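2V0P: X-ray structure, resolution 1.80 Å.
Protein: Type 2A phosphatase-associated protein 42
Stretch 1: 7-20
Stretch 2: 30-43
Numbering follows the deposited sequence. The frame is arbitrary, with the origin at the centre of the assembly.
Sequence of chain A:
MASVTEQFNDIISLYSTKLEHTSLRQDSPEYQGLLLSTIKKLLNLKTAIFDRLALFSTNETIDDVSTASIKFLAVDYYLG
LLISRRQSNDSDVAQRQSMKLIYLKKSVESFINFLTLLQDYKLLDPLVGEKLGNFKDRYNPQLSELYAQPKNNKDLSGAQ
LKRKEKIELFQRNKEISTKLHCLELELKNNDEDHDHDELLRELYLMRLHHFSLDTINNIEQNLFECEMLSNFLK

Stretch 1 (7-20) QFNDIISLYSTKLE
Stretch 2 (30-43) EYQGLLLSTIKKLL

How do the two backbones lie? Both stretches are helical: the helix of stretch 1 begins earlier in the chain, and 30-43 runs on at both ends. Their axes approach to 10.3 Å at a signed crossing angle of -153°, so the helices are roughly antiparallel. Register is set by Ile-11 CA to Thr-38 CA at 6.5 Å and Leu-19 CA to Leu-35 CA at 6.7 Å. Phi/psi stay near -60/-45 until residues 15-19, where a wider pi-type turn takes Lys-18 to -135/-22 and Leu-19 to -110/-31; Glu-20 N donates to Tyr-15 O at 2.6 Å.

Which side chain is most covered by the other stretch? Leu-19 (chi1 m, chi2 t), with 120 Å² covered, is a knob seated among Tyr-31, Leu-34, Leu-35 and Thr-38. Its CD2 lies 3.8 Å from Leu-34 CG and 4.1 Å from Leu-35 CB, while its CD1 reaches Thr-38 OG1 at 3.7 Å. That hydroxyl can sit beside methyls because Thr-38 OG1 (chi1 m) donates to Leu-34 O within its own helix, at 2.8 Å.

Where does polarity enter? Tyr-31 (chi1 t, chi2 88°) donates from OH to Leu-19 O at 2.7 Å, the one hydrogen bond between the stretches. The carbonyl lies at the ring's edge, near its plane, and no backbone amide within stretch 1 claims it.

How does the packing extend toward the start of stretch 1? Leu-14 (m, t) points toward stretch 2, with CD1 3.7 Å from Thr-38 OG1. One turn earlier, Ile-11 (m, t) lays CG2 3.8 Å from Thr-38 CG2 and CD1 4.1 Å from Leu-42 CB. Phe-8 (chi1 t, chi2 26°) then brings CE1 to 3.5 Å from Leu-42 CD1, with Leu-42 at t, p; these apolar groups shelter one another from water.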

# COMPACT_ATOMS: atom_id res chain seq x y z
N GLN A 7 -28.93 -5.22 -25.04
CA GLN A 7 -28.17 -6.07 -24.22
C GLN A 7 -27.08 -5.31 -23.44
O GLN A 7 -26.97 -5.48 -22.23
CB GLN A 7 -27.59 -7.18 -25.05
CG GLN A 7 -28.67 -8.26 -25.40
CD GLN A 7 -28.04 -9.52 -25.94
OE1 GLN A 7 -27.04 -9.46 -26.65
NE2 GLN A 7 -28.62 -10.65 -25.62
N PHE A 8 -26.28 -4.54 -24.17
CA PHE A 8 -25.29 -3.63 -23.55
C PHE A 8 -25.84 -2.66 -22.57
O PHE A 8 -25.31 -2.57 -21.41
CB PHE A 8 -24.42 -2.93 -24.54
CG PHE A 8 -23.07 -2.59 -24.00
CD1 PHE A 8 -22.52 -3.35 -22.96
CD2 PHE A 8 -22.35 -1.57 -24.49
CE1 PHE A 8 -21.28 -3.04 -22.44
CE2 PHE A 8 -21.12 -1.25 -23.99
CZ PHE A 8 -20.58 -1.97 -22.98
N ASN A 9 -26.89 -1.97 -22.98
CA ASN A 9 -27.65 -1.06 -22.13
C ASN A 9 -28.18 -1.70 -20.83
O ASN A 9 -28.09 -1.10 -19.78
CB ASN A 9 -28.77 -0.35 -22.89
CG ASN A 9 -28.23 0.61 -23.95
OD1 ASN A 9 -27.06 0.80 -24.05
ND2 ASN A 9 -29.11 1.16 -24.77
N ASP A 10 -28.72 -2.91 -20.93
CA ASP A 10 -29.16 -3.62 -19.72
C ASP A 10 -27.98 -3.94 -18.80
O ASP A 10 -28.10 -3.78 -17.61
CB ASP A 10 -29.94 -4.89 -20.07
CG ASP A 10 -31.25 -4.60 -20.78
OD1 ASP A 10 -31.65 -3.41 -20.84
OD2 ASP A 10 -31.89 -5.57 -21.27
N ILE A 11 -26.87 -4.36 -19.36
CA ILE A 11 -25.66 -4.68 -18.62
C ILE A 11 -25.21 -3.43 -17.85
O ILE A 11 -24.99 -3.49 -16.62
CB ILE A 11 -24.55 -5.29 -19.51
CG1 ILE A 11 -24.95 -6.72 -19.90
CG2 ILE A 11 -23.16 -5.28 -18.75
CD1 ILE A 11 -24.32 -7.31 -21.09
N ILE A 12 -25.21 -2.28 -18.53
CA ILE A 12 -24.62 -1.09 -17.95
C ILE A 12 -25.51 -0.61 -16.82
O ILE A 12 -25.04 -0.18 -15.77
CB ILE A 12 -24.41 0.03 -19.01
CG1 ILE A 12 -23.37 -0.38 -20.04
CG2 ILE A 12 -24.11 1.36 -18.34
CD1 ILE A 12 -22.46 -1.45 -19.63
N SER A 13 -26.82 -0.75 -17.02
CA SER A 13 -27.80 -0.42 -16.01
C SER A 13 -27.69 -1.32 -14.76
O SER A 13 -27.84 -0.84 -13.66
CB SER A 13 -29.18 -0.49 -16.62
OG SER A 13 -30.14 -0.05 -15.70
N LEU A 14 -27.45 -2.61 -14.94
CA LEU A 14 -27.28 -3.52 -13.81
C LEU A 14 -26.07 -3.06 -13.01
O LEU A 14 -26.15 -2.94 -11.82
CB LEU A 14 -27.13 -4.97 -14.25
CG LEU A 14 -28.40 -5.66 -14.74
CD1 LEU A 14 -28.05 -6.99 -15.38
CD2 LEU A 14 -29.40 -5.85 -13.62
N TYR A 15 -24.99 -2.76 -13.70
CA TYR A 15 -23.78 -2.23 -13.13
C TYR A 15 -24.05 -0.99 -12.28
O TYR A 15 -23.77 -1.00 -11.10
CB TYR A 15 -22.69 -1.96 -14.18
CG TYR A 15 -21.45 -1.40 -13.52
CD1 TYR A 15 -20.60 -2.23 -12.76
CD2 TYR A 15 -21.16 -0.05 -13.59
CE1 TYR A 15 -19.46 -1.73 -12.12
CE2 TYR A 15 -20.01 0.49 -12.94
CZ TYR A 15 -19.18 -0.36 -12.21
OH TYR A 15 -18.08 0.16 -11.58
N SER A 16 -24.63 0.06 -12.88
CA SER A 16 -24.84 1.32 -12.18
C SER A 16 -25.80 1.25 -11.04
O SER A 16 -25.61 1.93 -10.05
CB SER A 16 -25.29 2.44 -13.15
OG SER A 16 -24.28 2.64 -14.10
N THR A 17 -26.85 0.45 -11.17
CA THR A 17 -27.90 0.43 -10.21
C THR A 17 -27.63 -0.56 -9.06
O THR A 17 -28.06 -0.33 -7.96
CB THR A 17 -29.25 0.13 -10.87
OG1 THR A 17 -29.19 -1.13 -11.55
CG2 THR A 17 -29.61 1.22 -11.89
N LYS A 18 -26.89 -1.63 -9.33
CA LYS A 18 -26.80 -2.73 -8.38
C LYS A 18 -25.42 -3.28 -8.12
O LYS A 18 -25.21 -3.92 -7.11
CB LYS A 18 -27.72 -3.92 -8.81
CG LYS A 18 -29.16 -3.60 -8.79
CD LYS A 18 -30.00 -4.85 -8.79
CE LYS A 18 -31.42 -4.54 -8.33
NZ LYS A 18 -31.47 -4.20 -6.88
N LEU A 19 -24.48 -3.08 -9.02
CA LEU A 19 -23.19 -3.70 -8.87
C LEU A 19 -22.08 -2.71 -8.55
O LEU A 19 -21.13 -3.09 -7.89
CB LEU A 19 -22.81 -4.55 -10.11
CG LEU A 19 -23.91 -5.57 -10.47
CD1 LEU A 19 -23.73 -6.17 -11.91
CD2 LEU A 19 -23.94 -6.65 -9.47
N GLU A 20 -22.19 -1.47 -9.04
CA GLU A 20 -21.17 -0.47 -8.75
C GLU A 20 -21.02 -0.26 -7.23
O GLU A 20 -19.92 -0.32 -6.70
CB GLU A 20 -21.48 0.86 -9.40
CG GLU A 20 -20.28 1.79 -9.37
CD GLU A 20 -20.46 3.02 -10.24
OE1 GLU A 20 -21.57 3.22 -10.79
OE2 GLU A 20 -19.48 3.78 -10.38
N GLU A 30 -26.20 -13.32 -3.24
CA GLU A 30 -27.13 -12.50 -3.99
C GLU A 30 -26.28 -11.50 -4.79
O GLU A 30 -26.48 -11.40 -5.96
CB GLU A 30 -28.13 -11.76 -3.10
CG GLU A 30 -29.18 -12.58 -2.45
CD GLU A 30 -28.69 -13.36 -1.24
OE1 GLU A 30 -27.63 -12.99 -0.66
OE2 GLU A 30 -29.37 -14.35 -0.87
N TYR A 31 -25.31 -10.83 -4.18
CA TYR A 31 -24.43 -9.95 -4.95
C TYR A 31 -23.54 -10.69 -5.96
O TYR A 31 -23.48 -10.32 -7.11
CB TYR A 31 -23.60 -9.00 -4.03
CG TYR A 31 -22.70 -8.05 -4.77
CD1 TYR A 31 -23.16 -6.81 -5.19
CD2 TYR A 31 -21.40 -8.37 -5.04
CE1 TYR A 31 -22.39 -5.98 -5.89
CE2 TYR A 31 -20.59 -7.51 -5.74
CZ TYR A 31 -21.11 -6.31 -6.16
OH TYR A 31 -20.34 -5.42 -6.84
N GLN A 32 -22.82 -11.71 -5.55
CA GLN A 32 -21.88 -12.36 -6.42
C GLN A 32 -22.64 -13.07 -7.59
O GLN A 32 -22.13 -13.16 -8.70
CB GLN A 32 -21.02 -13.36 -5.67
CG GLN A 32 -19.99 -12.77 -4.74
CD GLN A 32 -19.08 -11.84 -5.47
OE1 GLN A 32 -18.51 -12.20 -6.50
NE2 GLN A 32 -18.97 -10.65 -4.99
N GLY A 33 -23.83 -13.57 -7.26
CA GLY A 33 -24.72 -14.26 -8.17
C GLY A 33 -25.07 -13.37 -9.35
O GLY A 33 -24.85 -13.76 -10.45
N LEU A 34 -25.60 -12.18 -9.08
CA LEU A 34 -25.89 -11.16 -10.13
C LEU A 34 -24.64 -10.69 -10.85
O LEU A 34 -24.64 -10.49 -12.07
CB LEU A 34 -26.62 -9.95 -9.54
CG LEU A 34 -26.98 -8.78 -10.46
CD1 LEU A 34 -27.95 -9.28 -11.54
CD2 LEU A 34 -27.66 -7.75 -9.60
N LEU A 35 -23.54 -10.54 -10.10
CA LEU A 35 -22.31 -10.12 -10.70
C LEU A 35 -21.80 -11.14 -11.72
O LEU A 35 -21.46 -10.80 -12.84
CB LEU A 35 -21.26 -9.75 -9.61
CG LEU A 35 -19.91 -9.26 -10.10
CD1 LEU A 35 -19.94 -7.84 -10.61
CD2 LEU A 35 -18.90 -9.41 -9.03
N LEU A 36 -21.78 -12.40 -11.31
CA LEU A 36 -21.40 -13.47 -12.16
C LEU A 36 -22.27 -13.57 -13.40
O LEU A 36 -21.78 -13.78 -14.42
CB LEU A 36 -21.42 -14.80 -11.43
CG LEU A 36 -20.99 -16.00 -12.24
CD1 LEU A 36 -19.60 -15.81 -12.85
CD2 LEU A 36 -21.04 -17.26 -11.41
N SER A 37 -23.56 -13.43 -13.29
CA SER A 37 -24.41 -13.61 -14.49
C SER A 37 -24.25 -12.40 -15.42
O SER A 37 -24.27 -12.56 -16.62
CB SER A 37 -25.85 -13.88 -14.17
OG SER A 37 -26.43 -12.83 -13.47
N THR A 38 -24.05 -11.22 -14.83
CA THR A 38 -23.72 -10.04 -15.60
C THR A 38 -22.46 -10.20 -16.40
O THR A 38 -22.38 -9.88 -17.63
CB THR A 38 -23.81 -8.80 -14.78
OG1 THR A 38 -25.07 -8.75 -14.19
CG2 THR A 38 -23.63 -7.44 -15.71
N ILE A 39 -21.41 -10.67 -15.77
CA ILE A 39 -20.20 -10.91 -16.49
C ILE A 39 -20.40 -11.92 -17.60
O ILE A 39 -19.94 -11.69 -18.71
CB ILE A 39 -19.08 -11.39 -15.50
CG1 ILE A 39 -18.64 -10.25 -14.61
CG2 ILE A 39 -17.93 -11.89 -16.22
CD1 ILE A 39 -17.80 -10.88 -13.39
N LYS A 40 -21.08 -13.03 -17.32
CA LYS A 40 -21.30 -14.05 -18.32
C LYS A 40 -22.00 -13.42 -19.58
O LYS A 40 -21.56 -13.63 -20.69
CB LYS A 40 -22.07 -15.25 -17.74
CG LYS A 40 -21.27 -16.08 -16.73
CD LYS A 40 -22.09 -17.27 -16.22
CE LYS A 40 -21.34 -18.11 -15.19
NZ LYS A 40 -20.26 -18.95 -15.79
N LYS A 41 -23.02 -12.62 -19.35
CA LYS A 41 -23.73 -11.86 -20.39
C LYS A 41 -22.82 -10.94 -21.18
O LYS A 41 -22.93 -10.84 -22.40
CB LYS A 41 -24.82 -11.00 -19.78
CG LYS A 41 -26.06 -11.76 -19.36
CD LYS A 41 -27.03 -10.81 -18.74
CE LYS A 41 -28.27 -11.55 -18.23
NZ LYS A 41 -29.20 -10.59 -17.55
N LEU A 42 -21.99 -10.18 -20.47
CA LEU A 42 -21.05 -9.29 -21.15
C LEU A 42 -20.00 -10.04 -21.96
O LEU A 42 -19.59 -9.58 -22.97
CB LEU A 42 -20.46 -8.28 -20.18
CG LEU A 42 -19.55 -7.18 -20.74
CD1 LEU A 42 -20.31 -6.38 -21.81
CD2 LEU A 42 -19.11 -6.25 -19.60
N LEU A 43 -19.57 -11.21 -21.50
CA LEU A 43 -18.59 -11.99 -22.19
C LEU A 43 -19.27 -12.50 -23.49
O LEU A 43 -18.67 -12.51 -24.53
CB LEU A 43 -18.16 -13.17 -21.33
CG LEU A 43 -17.18 -12.87 -20.17
CD1 LEU A 43 -17.01 -14.14 -19.38
CD2 LEU A 43 -15.88 -12.42 -20.72